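Local atomic coordinates of yersinopine synthase (PDB entry 6C4M), a protein that catalyses the NADPH-dependent reductive condensation of pyruvate with an amino-acid-derived intermediate, the last step in making the metallophore yersinopine. Residues M19-L23 against A225-W229; Q81-K85 against A235-I239; L310-L314 against L416-V422. All blocks are in the same frame, centred on the assembly; numbering follows the deposited sequence.

Overall arrangement
Contacts 1 and 2 share helix 225-235: the loop before strand 25-28 meets its first turn, and the loop between strands 71-76 and 87-90 meets the turn that ends it, which leads into strand 240-243 of the mixed sheet. Their centres lie about 19 Å apart, and their segments alternate along the chain: 19-23, 81-85, 225-229, 235-239. Contact 3 follows in series, joining the ends of helices 294-313 and 401-419, its centre about 35 Å from that of contact 1 and about 39 Å from that of contact 2, across the chain's centre from the latter. Contacts 1 and 2 thus join loops around the NADP-binding sheet; contact 3 is remote from the annotated sites.

Contact 1. Residues M19-L23 against A225-W229; sequences MHNTL and AEMSW
His20 and Glu226 make the direct hydrogen bond between the loop 19-23 and the first turn of helix 225-235. His20 ND1 donates to Glu226 OE1 over 2.7 Å, with an N-H...O angle of 160°. The oxygen lies near the imidazole plane, whereas the nitrogen meets the carboxylate on its anti side, and the two planes are turned 42° apart. A bend at chi2 of Glu226 (-63°) folds the carboxylate back toward the ring. Arg107 forms a salt bridge with the same OE1 and also bonds to His20 O, while OE2 is taken by Ser134.

Apolar packing holds the imidazole between two groups. Ala225 CB sits squarely over one face of the His20 ring, 3.5 Å from its centroid, in a CH-pi contact; Leu23 CD1 lies toward the rim of the opposite face. Farther along, the indole edge of Trp229 receives Asn21, whose CB is 3.6 Å from Trp229 CD1, and His20 O stands above the rim of one indole face.

A water completes the seam, accepting from Trp229 NE1 at 2.8 Å and donating to Asn21 O at 3.2 Å.

The contact ties the segment leading into strand 25-28 to a helix packed on strand 134-137. With Arg107 and His20 both donating to Glu226 OE1, the carboxylate is probably kept ionised, and its anion would in turn help fix the rotation of the imidazole.

Contact 2. Residues Q81-K85 against A235-I239; sequences QATQK and ARHHI
The side-chain oxygen of Gln84 is approached from several directions: Gln36 of helix 32-44 donates a hydrogen bond to it, His237 CE1 lies 3.2 Å from Gln84 OE1, and the guanidinium of Arg236 stands close by. With CG of Gln84 anti to the backbone N (chi1 -172°) and the chain bent at chi2, the amide oxygen is brought beside His237 and Arg236. Gln84 NE2 donates to Lys85 O at 3.0 Å, in the carbonyl plane, which fixes the rotation of the amide.

Thr83 OG1 and His237 ND1 share a hydrogen bond of 2.8 Å at the imidazole edge. Asp40 takes both the other ring nitrogen, NE2, and Arg236 NH2; His237 is therefore held at both nitrogens and stacked with the Phe209 ring. Thr83 CG2 lies over one face of the His238 ring, 4.1 Å from its centroid and 28° off the normal.

Residues 81-85, in the loop joining antiparallel strands 71-76 and 87-90, pack on the end of helix 225-235. This end is a Schellman motif: His238, with positive phi, is the C-prime residue, His238 N bonds to Ala235 O at 3.0 Å, and Ile239 N reaches back to the carbonyl of the residue before Ala235.

Contact 3. Residues L310-L314 against L416-V422; sequences LLNRL and LAGALDV
The guanidinium of Arg313 has Leu420 on two of its sides: CD2 rests over the rim of one face, 4.2 Å above the plane, and the backbone oxygen comes to the edge. Arg313 NE donates to Leu420 O at 3.1 Å with an N-H...O angle of 145°, and NH2 adds a weak bond to the same carbonyl. The donor lies in the carbonyl plane, but the oxygen is tilted 19° from the guanidinium plane. The bend at chi2 (73°) of Arg313 carries the group across to this carbonyl, and the methylene part of the chain packs on Val422, CG of Arg313 being 3.5 Å from Val422 CG2.

Behind the arginine the contact is apolar. Leu314 CD2 meets Leu420 CD1 at 3.6 Å, the two side chains crossing at about a right angle, and Leu310 CD1 lies against the CB of Ala417 at 3.9 Å. Outside the pair, Trp470 of helix 459-471 touches Arg313 and donates from NE1 to Leu314 O.

Two helix C-terminal ends thus meet. Helix 401-419 closes in a Schellman motif with Asp421, of positive phi, as C-prime residue, Asp421 N reaching Gly418 O and Val422 N reaching Ala417 O; Arg313, from the end of helix 294-313, hydrogen-bonds to the Leu420 carbonyl in that turn.

Contact 1. Residues M19-L23 against A225-W229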
loop_
_atom_site.group_PDB
_atom_site.type_symbol
_atom_site.label_atom_id
_atom_site.label_comp_id
_atom_site.label_asym_id
_atom_site.label_seq_id
_atom_site.Cartn_x
_atom_site.Cartn_y
_atom_site.Cartn_z
ATOM N N MET A 19 32.824 35.743 21.514
ATOM C CA MET A 19 31.482 35.604 20.954
ATOM C C MET A 19 31.324 34.159 20.478
ATOM O O MET A 19 32.212 33.635 19.819
ATOM C CB MET A 19 31.252 36.576 19.791
ATOM C CG MET A 19 31.246 38.113 20.208
ATOM S SD MET A 19 29.875 38.432 21.324
ATOM C CE MET A 19 28.411 37.870 20.408
ATOM N N HIS A 20 30.197 33.520 20.808
ATOM C CA HIS A 20 30.046 32.094 20.521
ATOM C C HIS A 20 30.124 31.751 19.036
ATOM O O HIS A 20 30.415 30.595 18.699
ATOM C CB HIS A 20 28.744 31.576 21.146
ATOM C CG HIS A 20 28.906 31.189 22.580
ATOM N ND1 HIS A 20 28.657 29.917 23.048
ATOM C CD2 HIS A 20 29.384 31.896 23.639
ATOM C CE1 HIS A 20 28.924 29.867 24.342
ATOM N NE2 HIS A 20 29.368 31.055 24.725
ATOM N N ASN A 21 29.868 32.686 18.122
ATOM C CA ASN A 21 29.975 32.332 16.708
ATOM C C ASN A 21 31.397 32.511 16.165
ATOM O O ASN A 21 31.622 32.355 14.958
ATOM C CB ASN A 21 28.956 33.111 15.874
ATOM C CG ASN A 21 29.097 34.597 16.000
ATOM O OD1 ASN A 21 29.136 35.153 17.114
ATOM N ND2 ASN A 21 29.130 35.271 14.844
ATOM N N THR A 22 32.365 32.755 17.038
ATOM C CA THR A 22 33.774 32.743 16.658
ATOM C C THR A 22 34.583 31.680 17.393
ATOM O O THR A 22 35.822 31.706 17.320
ATOM C CB THR A 22 34.410 34.108 16.922
ATOM O OG1 THR A 22 34.563 34.292 18.340
ATOM C CG2 THR A 22 33.560 35.212 16.322
ATOM N N LEU A 23 33.945 30.790 18.145
ATOM C CA LEU A 23 34.708 29.804 18.934
ATOM C C LEU A 23 35.426 28.798 18.033
ATOM O O LEU A 23 34.798 28.214 17.145
ATOM C CB LEU A 23 33.810 29.020 19.884
ATOM C CG LEU A 23 32.991 29.762 20.932
ATOM C CD1 LEU A 23 32.309 28.745 21.873
ATOM C CD2 LEU A 23 33.829 30.678 21.695
ATOM N N ALA A 225 23.876 30.871 25.378
ATOM C CA ALA A 225 24.571 31.344 24.180
ATOM C C ALA A 225 24.779 30.236 23.139
ATOM O O ALA A 225 24.661 30.491 21.936
ATOM C CB ALA A 225 25.911 31.972 24.564
ATOM N N GLU A 226 25.125 29.008 23.564
ATOM C CA GLU A 226 25.332 27.940 22.584
ATOM C C GLU A 226 24.034 27.586 21.885
ATOM O O GLU A 226 24.009 27.400 20.663
ATOM C CB GLU A 226 25.903 26.675 23.236
ATOM C CG GLU A 226 27.421 26.620 23.337
ATOM C CD GLU A 226 28.093 26.611 21.980
ATOM O OE1 GLU A 226 28.354 27.709 21.450
ATOM O OE2 GLU A 226 28.357 25.517 21.437
ATOM N N MET A 227 22.953 27.438 22.659
ATOM C CA MET A 227 21.629 27.205 22.074
ATOM C C MET A 227 21.257 28.303 21.091
ATOM O O MET A 227 20.727 28.020 20.007
ATOM C CB MET A 227 20.574 27.129 23.175
ATOM C CG MET A 227 20.841 26.018 24.170
ATOM S SD MET A 227 19.790 24.633 23.884
ATOM C CE MET A 227 19.369 24.280 25.597
ATOM N N SER A 228 21.524 29.563 21.459
ATOM C CA SER A 228 21.221 30.675 20.563
ATOM C C SER A 228 22.058 30.569 19.307
ATOM O O SER A 228 21.585 30.846 18.201
ATOM C CB SER A 228 21.485 32.016 21.258
ATOM O OG SER A 228 20.664 32.156 22.400
ATOM N N TRP A 229 23.314 30.166 19.467
ATOM C CA TRP A 229 24.199 30.034 18.321
ATOM C C TRP A 229 23.694 28.945 17.387
ATOM O O TRP A 229 23.573 29.164 16.175
ATOM C CB TRP A 229 25.627 29.730 18.784
ATOM C CG TRP A 229 26.521 29.357 17.653
ATOM C CD1 TRP A 229 27.080 30.189 16.741
ATOM C CD2 TRP A 229 26.960 28.046 17.320
ATOM N NE1 TRP A 229 27.831 29.476 15.841
ATOM C CE2 TRP A 229 27.778 28.153 16.180
ATOM C CE3 TRP A 229 26.734 26.789 17.870
ATOM C CZ2 TRP A 229 28.370 27.051 15.582
ATOM C CZ3 TRP A 229 27.320 25.700 17.282
ATOM C CH2 TRP A 229 28.133 25.836 16.146
HETATM O O HOH W 1 29.515 30.247 13.760
#

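Contact 2. Residues Q81-K85 against A235-I239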
loop_
_atom_site.group_PDB
_atom_site.type_symbol
_atom_site.label_atom_id
_atom_site.label_comp_id
_atom_site.label_asym_id
_atom_site.label_seq_id
_atom_site.Cartn_x
_atom_site.Cartn_y
_atom_site.Cartn_z
ATOM N N GLN A 81 18.143 24.082 -2.430
ATOM C CA GLN A 81 18.768 25.154 -3.199
ATOM C C GLN A 81 18.212 26.517 -2.822
ATOM O O GLN A 81 18.828 27.537 -3.143
ATOM C CB GLN A 81 18.564 24.906 -4.696
ATOM C CG GLN A 81 19.665 25.448 -5.599
ATOM C CD GLN A 81 19.608 24.858 -7.009
ATOM O OE1 GLN A 81 18.659 24.147 -7.375
ATOM N NE2 GLN A 81 20.636 25.147 -7.803
ATOM N N ALA A 82 17.058 26.558 -2.152
ATOM C CA ALA A 82 16.490 27.836 -1.740
ATOM C C ALA A 82 17.400 28.553 -0.744
ATOM O O ALA A 82 17.537 29.782 -0.797
ATOM C CB ALA A 82 15.092 27.618 -1.149
ATOM N N THR A 83 18.046 27.804 0.162
ATOM C CA THR A 83 18.903 28.392 1.190
ATOM C C THR A 83 20.330 27.842 1.185
ATOM O O THR A 83 21.102 28.150 2.108
ATOM C CB THR A 83 18.297 28.175 2.580
ATOM O OG1 THR A 83 18.217 26.770 2.872
ATOM C CG2 THR A 83 16.929 28.782 2.662
ATOM N N GLN A 84 20.708 27.049 0.180
ATOM C CA GLN A 84 22.061 26.503 0.070
ATOM C C GLN A 84 22.473 26.497 -1.397
ATOM O O GLN A 84 21.913 25.743 -2.199
ATOM C CB GLN A 84 22.139 25.087 0.650
ATOM C CG GLN A 84 23.549 24.550 0.743
ATOM C CD GLN A 84 24.444 25.431 1.595
ATOM O OE1 GLN A 84 24.214 25.595 2.795
ATOM N NE2 GLN A 84 25.442 26.042 0.968
ATOM N N LYS A 85 23.456 27.316 -1.742
ATOM C CA LYS A 85 24.021 27.376 -3.079
ATOM C C LYS A 85 25.434 26.805 -3.034
ATOM O O LYS A 85 25.859 26.227 -2.026
ATOM C CB LYS A 85 24.010 28.817 -3.606
ATOM C CG LYS A 85 22.643 29.495 -3.619
ATOM C CD LYS A 85 21.637 28.742 -4.466
ATOM C CE LYS A 85 20.403 29.603 -4.764
ATOM N NZ LYS A 85 19.752 30.137 -3.528
ATOM N N ALA A 235 18.680 28.445 11.600
ATOM C CA ALA A 235 17.693 29.380 11.059
ATOM C C ALA A 235 18.034 29.844 9.647
ATOM O O ALA A 235 17.141 30.282 8.916
ATOM C CB ALA A 235 17.559 30.600 11.983
ATOM N N ARG A 236 19.301 29.774 9.251
ATOM C CA ARG A 236 19.684 30.117 7.887
ATOM C C ARG A 236 19.023 29.213 6.846
ATOM O O ARG A 236 18.954 29.586 5.670
ATOM C CB ARG A 236 21.193 30.044 7.750
ATOM C CG ARG A 236 21.748 30.842 6.598
ATOM C CD ARG A 236 23.269 30.813 6.633
ATOM N NE ARG A 236 23.798 29.514 6.230
ATOM C CZ ARG A 236 24.295 29.237 5.027
ATOM N NH1 ARG A 236 24.345 30.164 4.083
ATOM N NH2 ARG A 236 24.755 28.023 4.762
ATOM N N HIS A 237 18.555 28.033 7.249
ATOM C CA HIS A 237 17.858 27.102 6.372
ATOM C C HIS A 237 16.400 26.941 6.780
ATOM O O HIS A 237 15.728 26.006 6.335
ATOM C CB HIS A 237 18.576 25.749 6.357
ATOM C CG HIS A 237 20.001 25.844 5.920
ATOM N ND1 HIS A 237 20.364 26.285 4.664
ATOM C CD2 HIS A 237 21.160 25.617 6.591
ATOM C CE1 HIS A 237 21.685 26.293 4.568
ATOM N NE2 HIS A 237 22.192 25.901 5.726
ATOM N N HIS A 238 15.897 27.859 7.603
ATOM C CA HIS A 238 14.495 27.890 8.001
ATOM C C HIS A 238 14.127 26.681 8.833
ATOM O O HIS A 238 12.972 26.273 8.870
ATOM C CB HIS A 238 13.569 28.000 6.788
ATOM C CG HIS A 238 13.879 29.181 5.923
ATOM N ND1 HIS A 238 14.537 30.291 6.403
ATOM C CD2 HIS A 238 13.654 29.415 4.610
ATOM C CE1 HIS A 238 14.688 31.168 5.427
ATOM N NE2 HIS A 238 14.164 30.659 4.328
ATOM N N ILE A 239 15.114 26.119 9.512
ATOM C CA ILE A 239 14.909 24.990 10.398
ATOM C C ILE A 239 14.495 25.539 11.752
ATOM O O ILE A 239 15.231 26.320 12.369
ATOM C CB ILE A 239 16.188 24.143 10.508
ATOM C CG1 ILE A 239 16.603 23.638 9.124
ATOM C CG2 ILE A 239 16.005 23.002 11.492
ATOM C CD1 ILE A 239 18.074 23.260 9.064
#

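Contact 3. Residues L310-L314 against L416-V422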
loop_
_atom_site.group_PDB
_atom_site.type_symbol
_atom_site.label_atom_id
_atom_site.label_comp_id
_atom_site.label_asym_id
_atom_site.label_seq_id
_atom_site.Cartn_x
_atom_site.Cartn_y
_atom_site.Cartn_z
ATOM N N LEU A 310 10.102 2.731 28.945
ATOM C CA LEU A 310 11.449 3.070 29.390
ATOM C C LEU A 310 11.565 4.549 29.710
ATOM O O LEU A 310 12.085 4.927 30.764
ATOM C CB LEU A 310 12.472 2.679 28.318
ATOM C CG LEU A 310 13.933 3.003 28.622
ATOM C CD1 LEU A 310 14.362 2.357 29.919
ATOM C CD2 LEU A 310 14.841 2.547 27.481
ATOM N N LEU A 311 11.121 5.401 28.786
ATOM C CA LEU A 311 11.143 6.840 29.013
ATOM C C LEU A 311 10.377 7.215 30.275
ATOM O O LEU A 311 10.886 7.956 31.129
ATOM C CB LEU A 311 10.565 7.550 27.802
ATOM C CG LEU A 311 11.426 7.512 26.543
ATOM C CD1 LEU A 311 10.651 8.032 25.349
ATOM C CD2 LEU A 311 12.663 8.346 26.755
ATOM N N ASN A 312 9.146 6.717 30.411
ATOM C CA ASN A 312 8.366 7.018 31.605
ATOM C C ASN A 312 9.130 6.654 32.870
ATOM O O ASN A 312 9.114 7.405 33.851
ATOM C CB ASN A 312 7.037 6.278 31.563
ATOM C CG ASN A 312 6.065 6.869 30.545
ATOM O OD1 ASN A 312 6.387 7.814 29.829
ATOM N ND2 ASN A 312 4.897 6.293 30.459
ATOM N N ARG A 313 9.795 5.496 32.865
ATOM C CA ARG A 313 10.614 5.097 34.005
ATOM C C ARG A 313 11.724 6.096 34.249
ATOM O O ARG A 313 12.090 6.367 35.397
ATOM C CB ARG A 313 11.195 3.703 33.747
ATOM C CG ARG A 313 12.075 3.175 34.852
ATOM C CD ARG A 313 11.266 2.764 36.058
ATOM N NE ARG A 313 12.111 1.999 36.961
ATOM C CZ ARG A 313 12.840 2.522 37.941
ATOM N NH1 ARG A 313 12.806 3.826 38.190
ATOM N NH2 ARG A 313 13.592 1.725 38.691
ATOM N N LEU A 314 12.296 6.630 33.179
ATOM C CA LEU A 314 13.339 7.632 33.291
ATOM C C LEU A 314 12.804 9.020 33.601
ATOM O O LEU A 314 13.607 9.948 33.714
ATOM C CB LEU A 314 14.156 7.672 31.999
ATOM C CG LEU A 314 14.915 6.353 31.792
ATOM C CD1 LEU A 314 15.337 6.215 30.363
ATOM C CD2 LEU A 314 16.120 6.266 32.734
ATOM N N LEU A 416 19.767 -1.122 29.569
ATOM C CA LEU A 416 19.359 -0.121 30.549
ATOM C C LEU A 416 18.009 -0.465 31.147
ATOM O O LEU A 416 17.811 -0.370 32.366
ATOM C CB LEU A 416 19.301 1.257 29.893
ATOM C CG LEU A 416 18.834 2.409 30.797
ATOM C CD1 LEU A 416 19.795 2.585 32.000
ATOM C CD2 LEU A 416 18.703 3.703 29.994
ATOM N N ALA A 417 17.055 -0.862 30.292
ATOM C CA ALA A 417 15.722 -1.171 30.787
ATOM C C ALA A 417 15.769 -2.327 31.770
ATOM O O ALA A 417 15.149 -2.277 32.839
ATOM C CB ALA A 417 14.786 -1.493 29.612
ATOM N N GLY A 418 16.516 -3.373 31.443
ATOM C CA GLY A 418 16.642 -4.484 32.374
ATOM C C GLY A 418 17.223 -4.054 33.712
ATOM O O GLY A 418 16.773 -4.502 34.769
ATOM N N ALA A 419 18.212 -3.153 33.692
ATOM C CA ALA A 419 18.754 -2.662 34.954
ATOM C C ALA A 419 17.706 -1.904 35.755
ATOM O O ALA A 419 17.773 -1.870 36.988
ATOM C CB ALA A 419 19.966 -1.766 34.702
ATOM N N LEU A 420 16.746 -1.272 35.080
ATOM C CA LEU A 420 15.709 -0.506 35.756
ATOM C C LEU A 420 14.428 -1.292 35.983
ATOM O O LEU A 420 13.440 -0.713 36.439
ATOM C CB LEU A 420 15.406 0.757 34.961
ATOM C CG LEU A 420 16.601 1.703 34.825
ATOM C CD1 LEU A 420 16.292 2.890 33.914
ATOM C CD2 LEU A 420 16.992 2.182 36.170
ATOM N N ASP A 421 14.422 -2.590 35.684
ATOM C CA ASP A 421 13.256 -3.444 35.900
ATOM C C ASP A 421 12.111 -3.081 34.945
ATOM O O ASP A 421 10.933 -3.122 35.308
ATOM C CB ASP A 421 12.801 -3.384 37.360
ATOM C CG ASP A 421 13.914 -3.784 38.334
ATOM O OD1 ASP A 421 14.452 -4.904 38.165
ATOM O OD2 ASP A 421 14.260 -2.978 39.246
ATOM N N VAL A 422 12.466 -2.732 33.713
ATOM C CA VAL A 422 11.512 -2.371 32.670
ATOM C C VAL A 422 11.587 -3.442 31.590
ATOM O O VAL A 422 12.674 -3.719 31.074
ATOM C CB VAL A 422 11.832 -0.991 32.070
ATOM C CG1 VAL A 422 10.964 -0.725 30.869
ATOM C CG2 VAL A 422 11.645 0.135 33.105
#